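Polyhedrin (Operophtera brumata cypovirus 19, PDB 5A99) forms polyhedra, the protein microcrystals that serve as occlusion bodies of this insect cypovirus and enclose its virus particles. Local coordinates at residues A[121-126]-A[187-192]; A[40-45]-A[107-112]; A[159-164]-A[235-240]. One frame throughout, in Å; residues are numbered along the deposited sequence.

Contact 1 (A[121-126]-A[187-192]); sequences LGSVWF and FAVQRA
S123 OG receives the backbone N-H of Q190 at 2.9 Å in an almost straight bond (174° at the hydrogen). A chi1 of 77° places this oxygen between the N and the carbonyl carbon of its own residue, where it also bonds D120 O. The hydroxyl thus continues the pairing on the S123 side, where the backbone has turned helical, opposite Q190 on strand 184-190. The amide of Q190 is engaged at both ends, OE1 with Y200 OH and NE2 with D120 OD2, while CG of this side chain lies 3.4 Å from S123 OG. Next comes the regular antiparallel pairing. W125 and A188 form a hydrogen-bonded pair, W125 N to A188 O and A188 N to W125 O, each 3.0 Å long. Both carbonyls take a CA-H as well: V124 CA lies 3.5 Å from A188 O, and F187 CA closes on W125 O. S123 O stands 3.1 Å from A188 O, two acceptors close together with no hydrogen bond between them. The apolar groups divide between the two sides of the pairing. W125 CE3 meets CB of A188 on one, and the W125 ring makes a cation-pi contact with R211 of the second subunit; on the other, F126 CD1 rests 3.8 Å from CB of F187 in the adjoining non-hydrogen-bonded pair. Beyond these, the valines V124 and V189 lie side by side, CG2 to CG2. Strand 184-190 runs between 125-129 and 56-61 in an antiparallel sheet, and F187 reaches from it to A35 and L37 of strand 33-40.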
loop_
_atom_site.group_PDB
_atom_site.type_symbol
_atom_site.label_atom_id
_atom_site.label_comp_id
_atom_site.label_asym_id
_atom_site.label_seq_id
_atom_site.Cartn_x
_atom_site.Cartn_y
_atom_site.Cartn_z
ATOM N N LEU A 121 -17.624 -10.897 -12.756
ATOM C CA LEU A 121 -16.945 -12.187 -12.769
ATOM C C LEU A 121 -15.807 -12.235 -13.793
ATOM O O LEU A 121 -14.808 -12.914 -13.574
ATOM C CB LEU A 121 -17.944 -13.308 -13.028
ATOM C CG LEU A 121 -18.907 -13.634 -11.883
ATOM C CD1 LEU A 121 -20.007 -14.587 -12.347
ATOM C CD2 LEU A 121 -18.158 -14.215 -10.701
ATOM N N GLY A 122 -15.959 -11.509 -14.898
ATOM C CA GLY A 122 -14.908 -11.391 -15.893
ATOM C C GLY A 122 -13.689 -10.617 -15.411
ATOM O O GLY A 122 -12.661 -10.592 -16.077
ATOM N N SER A 123 -13.797 -9.972 -14.261
ATOM C CA SER A 123 -12.656 -9.255 -13.701
ATOM C C SER A 123 -11.963 -10.081 -12.619
ATOM O O SER A 123 -10.911 -9.704 -12.116
ATOM C CB SER A 123 -13.095 -7.906 -13.131
ATOM O OG SER A 123 -13.742 -8.054 -11.879
ATOM N N VAL A 124 -12.549 -11.207 -12.239
ATOM C CA VAL A 124 -11.962 -11.975 -11.145
ATOM C C VAL A 124 -10.670 -12.670 -11.589
ATOM O O VAL A 124 -10.682 -13.548 -12.450
ATOM C CB VAL A 124 -12.949 -13.001 -10.558
ATOM C CG1 VAL A 124 -12.259 -13.809 -9.496
ATOM C CG2 VAL A 124 -14.170 -12.297 -9.987
ATOM N N TRP A 125 -9.559 -12.252 -10.986
ATOM C CA TRP A 125 -8.234 -12.673 -11.403
ATOM C C TRP A 125 -7.445 -13.073 -10.169
ATOM O O TRP A 125 -7.455 -12.377 -9.166
ATOM C CB TRP A 125 -7.553 -11.524 -12.152
ATOM C CG TRP A 125 -6.109 -11.759 -12.468
ATOM C CD1 TRP A 125 -5.610 -12.528 -13.479
ATOM C CD2 TRP A 125 -4.973 -11.198 -11.790
ATOM N NE1 TRP A 125 -4.239 -12.494 -13.467
ATOM C CE2 TRP A 125 -3.820 -11.683 -12.446
ATOM C CE3 TRP A 125 -4.818 -10.339 -10.700
ATOM C CZ2 TRP A 125 -2.531 -11.338 -12.043
ATOM C CZ3 TRP A 125 -3.525 -9.988 -10.304
ATOM C CH2 TRP A 125 -2.405 -10.492 -10.970
ATOM N N PHE A 126 -6.759 -14.203 -10.243
ATOM C CA PHE A 126 -6.131 -14.783 -9.069
ATOM C C PHE A 126 -4.888 -15.547 -9.527
ATOM O O PHE A 126 -4.978 -16.415 -10.390
ATOM C CB PHE A 126 -7.137 -15.709 -8.363
ATOM C CG PHE A 126 -6.606 -16.355 -7.123
ATOM C CD1 PHE A 126 -6.644 -15.695 -5.904
ATOM C CD2 PHE A 126 -6.072 -17.632 -7.176
ATOM C CE1 PHE A 126 -6.144 -16.298 -4.769
ATOM C CE2 PHE A 126 -5.567 -18.240 -6.041
ATOM C CZ PHE A 126 -5.605 -17.580 -4.839
ATOM N N PHE A 187 -4.409 -10.867 -6.526
ATOM C CA PHE A 187 -5.762 -10.965 -7.063
ATOM C C PHE A 187 -6.403 -9.595 -7.311
ATOM O O PHE A 187 -5.906 -8.555 -6.872
ATOM C CB PHE A 187 -6.649 -11.862 -6.187
ATOM C CG PHE A 187 -6.821 -11.372 -4.783
ATOM C CD1 PHE A 187 -7.682 -10.328 -4.500
ATOM C CD2 PHE A 187 -6.139 -11.972 -3.741
ATOM C CE1 PHE A 187 -7.853 -9.874 -3.202
ATOM C CE2 PHE A 187 -6.309 -11.533 -2.441
ATOM C CZ PHE A 187 -7.163 -10.476 -2.172
ATOM N N ALA A 188 -7.479 -9.616 -8.078
ATOM C CA ALA A 188 -8.211 -8.408 -8.404
ATOM C C ALA A 188 -9.641 -8.766 -8.711
ATOM O O ALA A 188 -9.946 -9.873 -9.163
ATOM C CB ALA A 188 -7.603 -7.714 -9.582
ATOM N N VAL A 189 -10.515 -7.806 -8.457
ATOM C CA VAL A 189 -11.906 -7.923 -8.818
ATOM C C VAL A 189 -12.548 -6.539 -8.716
ATOM O O VAL A 189 -12.218 -5.769 -7.816
ATOM C CB VAL A 189 -12.640 -8.941 -7.916
ATOM C CG1 VAL A 189 -12.451 -8.620 -6.446
ATOM C CG2 VAL A 189 -14.116 -9.001 -8.271
ATOM N N GLN A 190 -13.450 -6.230 -9.647
ATOM C CA GLN A 190 -14.200 -4.979 -9.607
ATOM C C GLN A 190 -15.685 -5.300 -9.538
ATOM O O GLN A 190 -16.106 -6.431 -9.847
ATOM C CB GLN A 190 -13.905 -4.117 -10.852
ATOM C CG GLN A 190 -14.391 -4.725 -12.144
ATOM C CD GLN A 190 -14.283 -3.784 -13.343
ATOM O OE1 GLN A 190 -13.795 -2.653 -13.237
ATOM N NE2 GLN A 190 -14.754 -4.255 -14.497
ATOM N N ARG A 191 -16.486 -4.312 -9.149
ATOM C CA ARG A 191 -17.929 -4.506 -9.139
ATOM C C ARG A 191 -18.412 -4.506 -10.576
ATOM O O ARG A 191 -17.810 -3.858 -11.438
ATOM C CB ARG A 191 -18.669 -3.431 -8.325
ATOM C CG ARG A 191 -19.030 -2.154 -9.074
ATOM C CD ARG A 191 -20.077 -1.297 -8.316
ATOM N NE ARG A 191 -19.925 -1.348 -6.860
ATOM C CZ ARG A 191 -20.747 -2.002 -6.043
ATOM N NH1 ARG A 191 -21.803 -2.650 -6.520
ATOM N NH2 ARG A 191 -20.522 -2.010 -4.749
ATOM N N ALA A 192 -19.499 -5.229 -10.818
ATOM C CA ALA A 192 -20.110 -5.303 -12.136
ATOM C C ALA A 192 -20.624 -3.942 -12.589
ATOM O O ALA A 192 -21.272 -3.225 -11.836
ATOM C CB ALA A 192 -21.260 -6.306 -12.118
#

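Contact 2 (A[40-45]-A[107-112]); sequences YMKDSS and EPVSFQ
Y40 pairs with S110 as an antiparallel hydrogen-bonded pair, Y40 N reaching S110 O at 3.0 Å. The return side is a classic beta bulge: Y40 O takes V109 N at 2.7 Å and S110 N only weakly at 3.5 Å. Residues 41-44 then form a type I turn linking strands 33-40 and 46-53, with an Asx turn in which D43 OD1 accepts S45 N. The Y40 ring lies with its edge to the backbone of F111 and Q112. Its OH accepts from Q112 NE2 at 2.8 Å, close to the amide plane, and also bonds Y240 OH; Q112 OE1 bonds S169 OG. M41 SD lies 3.9 Å from P108 CB, and the bend at chi3 turns CE toward P108 N. K42 stretches out, its CG 3.3 Å from E107 O and against V109 CG2. One water joins K42 N to E107 O; a second joins K42 NZ and E107 OE1, which stay 4.5 Å apart, beyond a salt bridge, with NZ also bonded to G104 O and E107 OE2 to H182 and W63. Water thus probably softens the attraction between these charges, and the direct backbone bonds come from Y40, just before the turn.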
loop_
_atom_site.group_PDB
_atom_site.type_symbol
_atom_site.label_atom_id
_atom_site.label_comp_id
_atom_site.label_asym_id
_atom_site.label_seq_id
_atom_site.Cartn_x
_atom_site.Cartn_y
_atom_site.Cartn_z
ATOM N N TYR A 40 -5.344 -21.930 5.139
ATOM C CA TYR A 40 -5.434 -23.021 6.086
ATOM C C TYR A 40 -4.037 -23.475 6.438
ATOM O O TYR A 40 -3.281 -23.946 5.589
ATOM C CB TYR A 40 -6.273 -24.152 5.502
ATOM C CG TYR A 40 -7.625 -23.658 5.045
ATOM C CD1 TYR A 40 -8.693 -23.557 5.934
ATOM C CD2 TYR A 40 -7.822 -23.253 3.733
ATOM C CE1 TYR A 40 -9.926 -23.087 5.515
ATOM C CE2 TYR A 40 -9.044 -22.788 3.307
ATOM C CZ TYR A 40 -10.091 -22.703 4.200
ATOM O OH TYR A 40 -11.306 -22.233 3.775
ATOM N N MET A 41 -3.700 -23.313 7.707
ATOM C CA MET A 41 -2.331 -23.485 8.151
ATOM C C MET A 41 -2.087 -24.930 8.602
ATOM O O MET A 41 -3.004 -25.763 8.651
ATOM C CB MET A 41 -2.016 -22.475 9.268
ATOM C CG MET A 41 -2.407 -21.012 8.953
ATOM S SD MET A 41 -1.886 -20.312 7.360
ATOM C CE MET A 41 -0.119 -20.238 7.625
ATOM N N LYS A 42 -0.839 -25.227 8.918
ATOM C CA LYS A 42 -0.414 -26.594 9.192
ATOM C C LYS A 42 -0.933 -27.105 10.546
ATOM O O LYS A 42 -0.951 -28.313 10.800
ATOM C CB LYS A 42 1.112 -26.678 9.088
ATOM C CG LYS A 42 1.598 -26.435 7.666
ATOM C CD LYS A 42 3.111 -26.529 7.490
ATOM C CE LYS A 42 3.462 -26.607 6.000
ATOM N NZ LYS A 42 4.904 -26.720 5.712
ATOM N N ASP A 43 -1.399 -26.193 11.396
ATOM C CA ASP A 43 -2.004 -26.598 12.669
ATOM C C ASP A 43 -3.532 -26.608 12.591
ATOM O O ASP A 43 -4.231 -26.733 13.610
ATOM C CB ASP A 43 -1.515 -25.695 13.809
ATOM C CG ASP A 43 -1.867 -24.225 13.604
ATOM O OD1 ASP A 43 -2.440 -23.857 12.549
ATOM O OD2 ASP A 43 -1.538 -23.422 14.506
ATOM N N SER A 44 -4.025 -26.468 11.362
ATOM C CA SER A 44 -5.454 -26.369 11.056
ATOM C C SER A 44 -6.101 -25.052 11.445
ATOM O O SER A 44 -7.308 -24.877 11.248
ATOM C CB SER A 44 -6.246 -27.530 11.660
ATOM O OG SER A 44 -5.952 -28.724 10.971
ATOM N N SER A 45 -5.312 -24.123 11.978
ATOM C CA SER A 45 -5.811 -22.777 12.230
ATOM C C SER A 45 -6.006 -22.067 10.890
ATOM O O SER A 45 -5.444 -22.480 9.870
ATOM C CB SER A 45 -4.866 -21.994 13.160
ATOM O OG SER A 45 -3.701 -21.525 12.495
ATOM N N GLU A 107 4.145 -21.931 6.959
ATOM C CA GLU A 107 3.539 -21.843 5.629
ATOM C C GLU A 107 2.166 -22.506 5.554
ATOM O O GLU A 107 1.926 -23.521 6.198
ATOM C CB GLU A 107 4.456 -22.496 4.595
ATOM C CG GLU A 107 5.813 -21.812 4.418
ATOM C CD GLU A 107 6.598 -22.428 3.281
ATOM O OE1 GLU A 107 7.101 -23.553 3.451
ATOM O OE2 GLU A 107 6.692 -21.803 2.206
ATOM N N PRO A 108 1.271 -21.940 4.733
ATOM C CA PRO A 108 -0.100 -22.432 4.574
ATOM C C PRO A 108 -0.132 -23.737 3.786
ATOM O O PRO A 108 0.710 -23.974 2.916
ATOM C CB PRO A 108 -0.785 -21.304 3.791
ATOM C CG PRO A 108 0.320 -20.692 2.985
ATOM C CD PRO A 108 1.554 -20.797 3.847
ATOM N N VAL A 109 -1.099 -24.583 4.108
ATOM C CA VAL A 109 -1.286 -25.838 3.407
ATOM C C VAL A 109 -2.111 -25.638 2.143
ATOM O O VAL A 109 -1.865 -26.256 1.107
ATOM C CB VAL A 109 -2.013 -26.844 4.318
ATOM C CG1 VAL A 109 -2.201 -28.173 3.603
ATOM C CG2 VAL A 109 -1.241 -27.029 5.598
ATOM N N SER A 110 -3.101 -24.761 2.234
ATOM C CA SER A 110 -4.036 -24.586 1.144
ATOM C C SER A 110 -4.769 -23.280 1.361
ATOM O O SER A 110 -4.555 -22.588 2.371
ATOM C CB SER A 110 -5.027 -25.750 1.085
ATOM O OG SER A 110 -5.903 -25.704 2.203
ATOM N N PHE A 111 -5.627 -22.941 0.411
ATOM C CA PHE A 111 -6.329 -21.668 0.449
ATOM C C PHE A 111 -7.776 -21.799 -0.037
ATOM O O PHE A 111 -8.136 -22.751 -0.745
ATOM C CB PHE A 111 -5.597 -20.654 -0.446
ATOM C CG PHE A 111 -5.776 -20.917 -1.917
ATOM C CD1 PHE A 111 -6.889 -20.434 -2.587
ATOM C CD2 PHE A 111 -4.852 -21.675 -2.626
ATOM C CE1 PHE A 111 -7.075 -20.696 -3.936
ATOM C CE2 PHE A 111 -5.034 -21.930 -3.989
ATOM C CZ PHE A 111 -6.146 -21.431 -4.634
ATOM N N GLN A 112 -8.601 -20.833 0.351
ATOM C CA GLN A 112 -9.892 -20.613 -0.290
ATOM C C GLN A 112 -10.019 -19.121 -0.601
ATOM O O GLN A 112 -9.814 -18.265 0.273
ATOM C CB GLN A 112 -11.061 -21.102 0.582
ATOM C CG GLN A 112 -12.431 -20.661 0.051
ATOM C CD GLN A 112 -13.623 -21.354 0.715
ATOM O OE1 GLN A 112 -14.748 -21.287 0.214
ATOM N NE2 GLN A 112 -13.392 -21.981 1.857
HETATM O O HOH W 1 1.394 -23.314 8.895
HETATM O O HOH W 2 4.986 -25.662 2.862
#

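Contact 3 (A[159-164]-A[235-240]); sequences IRYFDR and RFQYLY
D163 O is gripped by two nitrogens of R160 at the tip of the hairpin from which Y161 and I159 reach Q237 and L239. R160 NE at 3.0 Å and R160 NH2 at 3.1 Å both come to D163 O from the same face of its carbonyl plane. Using NE together with NH2 makes this a side-on grip, with the oxygen close to the guanidinium plane. This tip is a type I' turn from Y161 to R164, a two-residue beta hairpin joining strands 157-161 and 164-173, with Y161 and R164 bonded to each other through both backbone N-H groups. Facing it is the end of helix 225-236, closed by a Schellman motif in which Q237 has the positive phi. Between the segments, Q237 NE2 meets Y161 OH at 3.1 Å, a weak bond bent to 123° at the hydrogen; the amide and ring planes are almost perpendicular (89°). Q237 OE1 has a firmer partner, the backbone N of M141 in the third subunit, so the Q237 amide lies between the hairpin, which it meets weakly, and that subunit. F162 CD2 sits 3.5 Å above the Y161 ring plane, over its centre. Away from the Y161 hydroxyl, the contact turns apolar. I159 and L239 lie alongside one another, running opposite ways, with I159 CG2 3.9 Å from L239 CB. L239 CD1 packs at 3.8 Å against I159 O. The same methyl, L239 CD1, is 4.1 Å from Y161 CB. Q116 holds the segment after the helix, its side chain bonding both L239 N and Q237 O. At the far end I159 CD1 lies 3.7 Å from the backbone N of Y240.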
loop_
_atom_site.group_PDB
_atom_site.type_symbol
_atom_site.label_atom_id
_atom_site.label_comp_id
_atom_site.label_asym_id
_atom_site.label_seq_id
_atom_site.Cartn_x
_atom_site.Cartn_y
_atom_site.Cartn_z
ATOM N N ILE A 159 -21.946 -19.517 -4.128
ATOM C CA ILE A 159 -22.641 -19.768 -2.874
ATOM C C ILE A 159 -23.918 -18.933 -2.886
ATOM O O ILE A 159 -23.892 -17.746 -3.234
ATOM C CB ILE A 159 -21.794 -19.380 -1.652
ATOM C CG1 ILE A 159 -20.459 -20.128 -1.655
ATOM C CG2 ILE A 159 -22.566 -19.659 -0.354
ATOM C CD1 ILE A 159 -19.484 -19.629 -0.598
ATOM N N ARG A 160 -25.035 -19.557 -2.520
ATOM C CA ARG A 160 -26.337 -18.930 -2.687
ATOM C C ARG A 160 -26.899 -18.411 -1.365
ATOM O O ARG A 160 -26.637 -18.963 -0.288
ATOM C CB ARG A 160 -27.321 -19.896 -3.365
ATOM C CG ARG A 160 -26.927 -20.290 -4.796
ATOM C CD ARG A 160 -27.918 -21.263 -5.448
ATOM N NE ARG A 160 -28.821 -20.576 -6.370
ATOM C CZ ARG A 160 -28.782 -20.679 -7.696
ATOM N NH1 ARG A 160 -27.891 -21.462 -8.293
ATOM N NH2 ARG A 160 -29.655 -19.998 -8.430
ATOM N N TYR A 161 -27.668 -17.334 -1.474
ATOM C CA TYR A 161 -28.331 -16.713 -0.342
ATOM C C TYR A 161 -29.725 -16.344 -0.813
ATOM O O TYR A 161 -29.885 -15.575 -1.769
ATOM C CB TYR A 161 -27.536 -15.482 0.085
ATOM C CG TYR A 161 -28.104 -14.660 1.215
ATOM C CD1 TYR A 161 -28.179 -15.163 2.505
ATOM C CD2 TYR A 161 -28.512 -13.351 1.002
ATOM C CE1 TYR A 161 -28.674 -14.395 3.547
ATOM C CE2 TYR A 161 -29.010 -12.575 2.038
ATOM C CZ TYR A 161 -29.085 -13.098 3.307
ATOM O OH TYR A 161 -29.579 -12.315 4.332
ATOM N N PHE A 162 -30.726 -16.906 -0.145
ATOM C CA PHE A 162 -32.101 -16.843 -0.618
ATOM C C PHE A 162 -32.137 -17.144 -2.116
ATOM O O PHE A 162 -32.756 -16.418 -2.897
ATOM C CB PHE A 162 -32.738 -15.481 -0.306
ATOM C CG PHE A 162 -32.950 -15.237 1.167
ATOM C CD1 PHE A 162 -34.019 -15.827 1.826
ATOM C CD2 PHE A 162 -32.081 -14.426 1.886
ATOM C CE1 PHE A 162 -34.223 -15.619 3.173
ATOM C CE2 PHE A 162 -32.274 -14.212 3.237
ATOM C CZ PHE A 162 -33.348 -14.804 3.885
ATOM N N ASP A 163 -31.444 -18.214 -2.499
ATOM C CA ASP A 163 -31.448 -18.728 -3.870
ATOM C C ASP A 163 -30.706 -17.876 -4.896
ATOM O O ASP A 163 -30.710 -18.210 -6.074
ATOM C CB ASP A 163 -32.880 -18.944 -4.349
ATOM C CG ASP A 163 -33.654 -19.869 -3.443
ATOM O OD1 ASP A 163 -33.262 -21.051 -3.341
ATOM O OD2 ASP A 163 -34.639 -19.408 -2.825
ATOM N N ARG A 164 -30.078 -16.790 -4.459
ATOM C CA ARG A 164 -29.296 -15.937 -5.352
ATOM C C ARG A 164 -27.808 -16.213 -5.222
ATOM O O ARG A 164 -27.273 -16.289 -4.120
ATOM C CB ARG A 164 -29.563 -14.462 -5.041
ATOM C CG ARG A 164 -31.010 -14.046 -5.253
ATOM C CD ARG A 164 -31.404 -12.964 -4.254
ATOM N NE ARG A 164 -32.558 -12.162 -4.678
ATOM C CZ ARG A 164 -32.512 -11.211 -5.613
ATOM N NH1 ARG A 164 -31.372 -10.955 -6.248
ATOM N NH2 ARG A 164 -33.606 -10.517 -5.922
ATOM N N ARG A 235 -21.470 -14.525 11.482
ATOM C CA ARG A 235 -21.631 -13.272 12.218
ATOM C C ARG A 235 -21.699 -12.037 11.323
ATOM O O ARG A 235 -22.525 -11.143 11.545
ATOM C CB ARG A 235 -20.474 -13.124 13.203
ATOM C CG ARG A 235 -20.220 -11.697 13.676
ATOM C CD ARG A 235 -19.204 -11.676 14.813
ATOM N NE ARG A 235 -19.713 -12.441 15.945
ATOM C CZ ARG A 235 -20.599 -11.966 16.804
ATOM N NH1 ARG A 235 -21.044 -10.728 16.657
ATOM N NH2 ARG A 235 -21.033 -12.722 17.803
ATOM N N PHE A 236 -20.825 -11.995 10.319
ATOM C CA PHE A 236 -20.631 -10.801 9.494
ATOM C C PHE A 236 -21.339 -10.884 8.142
ATOM O O PHE A 236 -21.249 -9.962 7.331
ATOM C CB PHE A 236 -19.124 -10.556 9.280
ATOM C CG PHE A 236 -18.363 -10.263 10.553
ATOM C CD1 PHE A 236 -18.816 -9.309 11.447
ATOM C CD2 PHE A 236 -17.210 -10.963 10.865
ATOM C CE1 PHE A 236 -18.121 -9.051 12.620
ATOM C CE2 PHE A 236 -16.524 -10.716 12.034
ATOM C CZ PHE A 236 -16.979 -9.766 12.912
ATOM N N GLN A 237 -22.034 -11.989 7.891
ATOM C CA GLN A 237 -22.758 -12.164 6.628
ATOM C C GLN A 237 -21.802 -12.303 5.440
ATOM O O GLN A 237 -22.063 -11.809 4.329
ATOM C CB GLN A 237 -23.728 -11.004 6.407
ATOM C CG GLN A 237 -24.860 -11.353 5.481
ATOM C CD GLN A 237 -25.814 -10.218 5.256
ATOM O OE1 GLN A 237 -25.434 -9.045 5.279
ATOM N NE2 GLN A 237 -27.072 -10.561 5.010
ATOM N N TYR A 238 -20.680 -12.973 5.687
ATOM C CA TYR A 238 -19.756 -13.349 4.628
ATOM C C TYR A 238 -20.006 -14.807 4.255
ATOM O O TYR A 238 -19.810 -15.712 5.074
ATOM C CB TYR A 238 -18.316 -13.180 5.099
ATOM C CG TYR A 238 -17.893 -11.744 5.214
ATOM C CD1 TYR A 238 -18.132 -10.858 4.179
ATOM C CD2 TYR A 238 -17.277 -11.268 6.366
ATOM C CE1 TYR A 238 -17.753 -9.550 4.267
ATOM C CE2 TYR A 238 -16.895 -9.946 6.474
ATOM C CZ TYR A 238 -17.133 -9.094 5.418
ATOM O OH TYR A 238 -16.759 -7.782 5.507
ATOM N N LEU A 239 -20.467 -15.026 3.032
ATOM C CA LEU A 239 -20.764 -16.369 2.547
ATOM C C LEU A 239 -19.476 -17.192 2.508
ATOM O O LEU A 239 -18.409 -16.674 2.195
ATOM C CB LEU A 239 -21.445 -16.299 1.173
ATOM C CG LEU A 239 -22.774 -15.537 1.169
ATOM C CD1 LEU A 239 -23.414 -15.522 -0.214
ATOM C CD2 LEU A 239 -23.739 -16.134 2.189
ATOM N N TYR A 240 -19.577 -18.468 2.863
ATOM C CA TYR A 240 -18.396 -19.292 3.078
ATOM C C TYR A 240 -18.701 -20.774 2.901
ATOM O O TYR A 240 -19.804 -21.249 3.208
ATOM C CB TYR A 240 -17.822 -19.040 4.488
ATOM C CG TYR A 240 -16.587 -19.847 4.810
ATOM C CD1 TYR A 240 -15.353 -19.485 4.306
ATOM C CD2 TYR A 240 -16.658 -20.967 5.629
ATOM C CE1 TYR A 240 -14.222 -20.220 4.585
ATOM C CE2 TYR A 240 -15.531 -21.707 5.923
ATOM C CZ TYR A 240 -14.313 -21.329 5.391
ATOM O OH TYR A 240 -13.180 -22.041 5.674
#

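Contact 1 is the most buried and belongs to the three-stranded sheet, while contacts 2 and 3 both reach the six-stranded one. Contact 1 relies on backbone pairing plus a serine hydroxyl, and touches contact 2 where F126 CE2 packs 3.5 Å from F111 CZ, joining the two sheets. Contact 2, partly at the surface, adds waters and charged side chains to its strand pairing. Contact 3 has no backbone bond between its segments and relies on apolar side chains and one weak polar link. Y40 OH and Y240 OH, 2.7 Å apart and probably hydrogen-bonded, connect contacts 2 and 3. Within the trimer, contacts 1 and 3 meet other subunits and contact 2 does not.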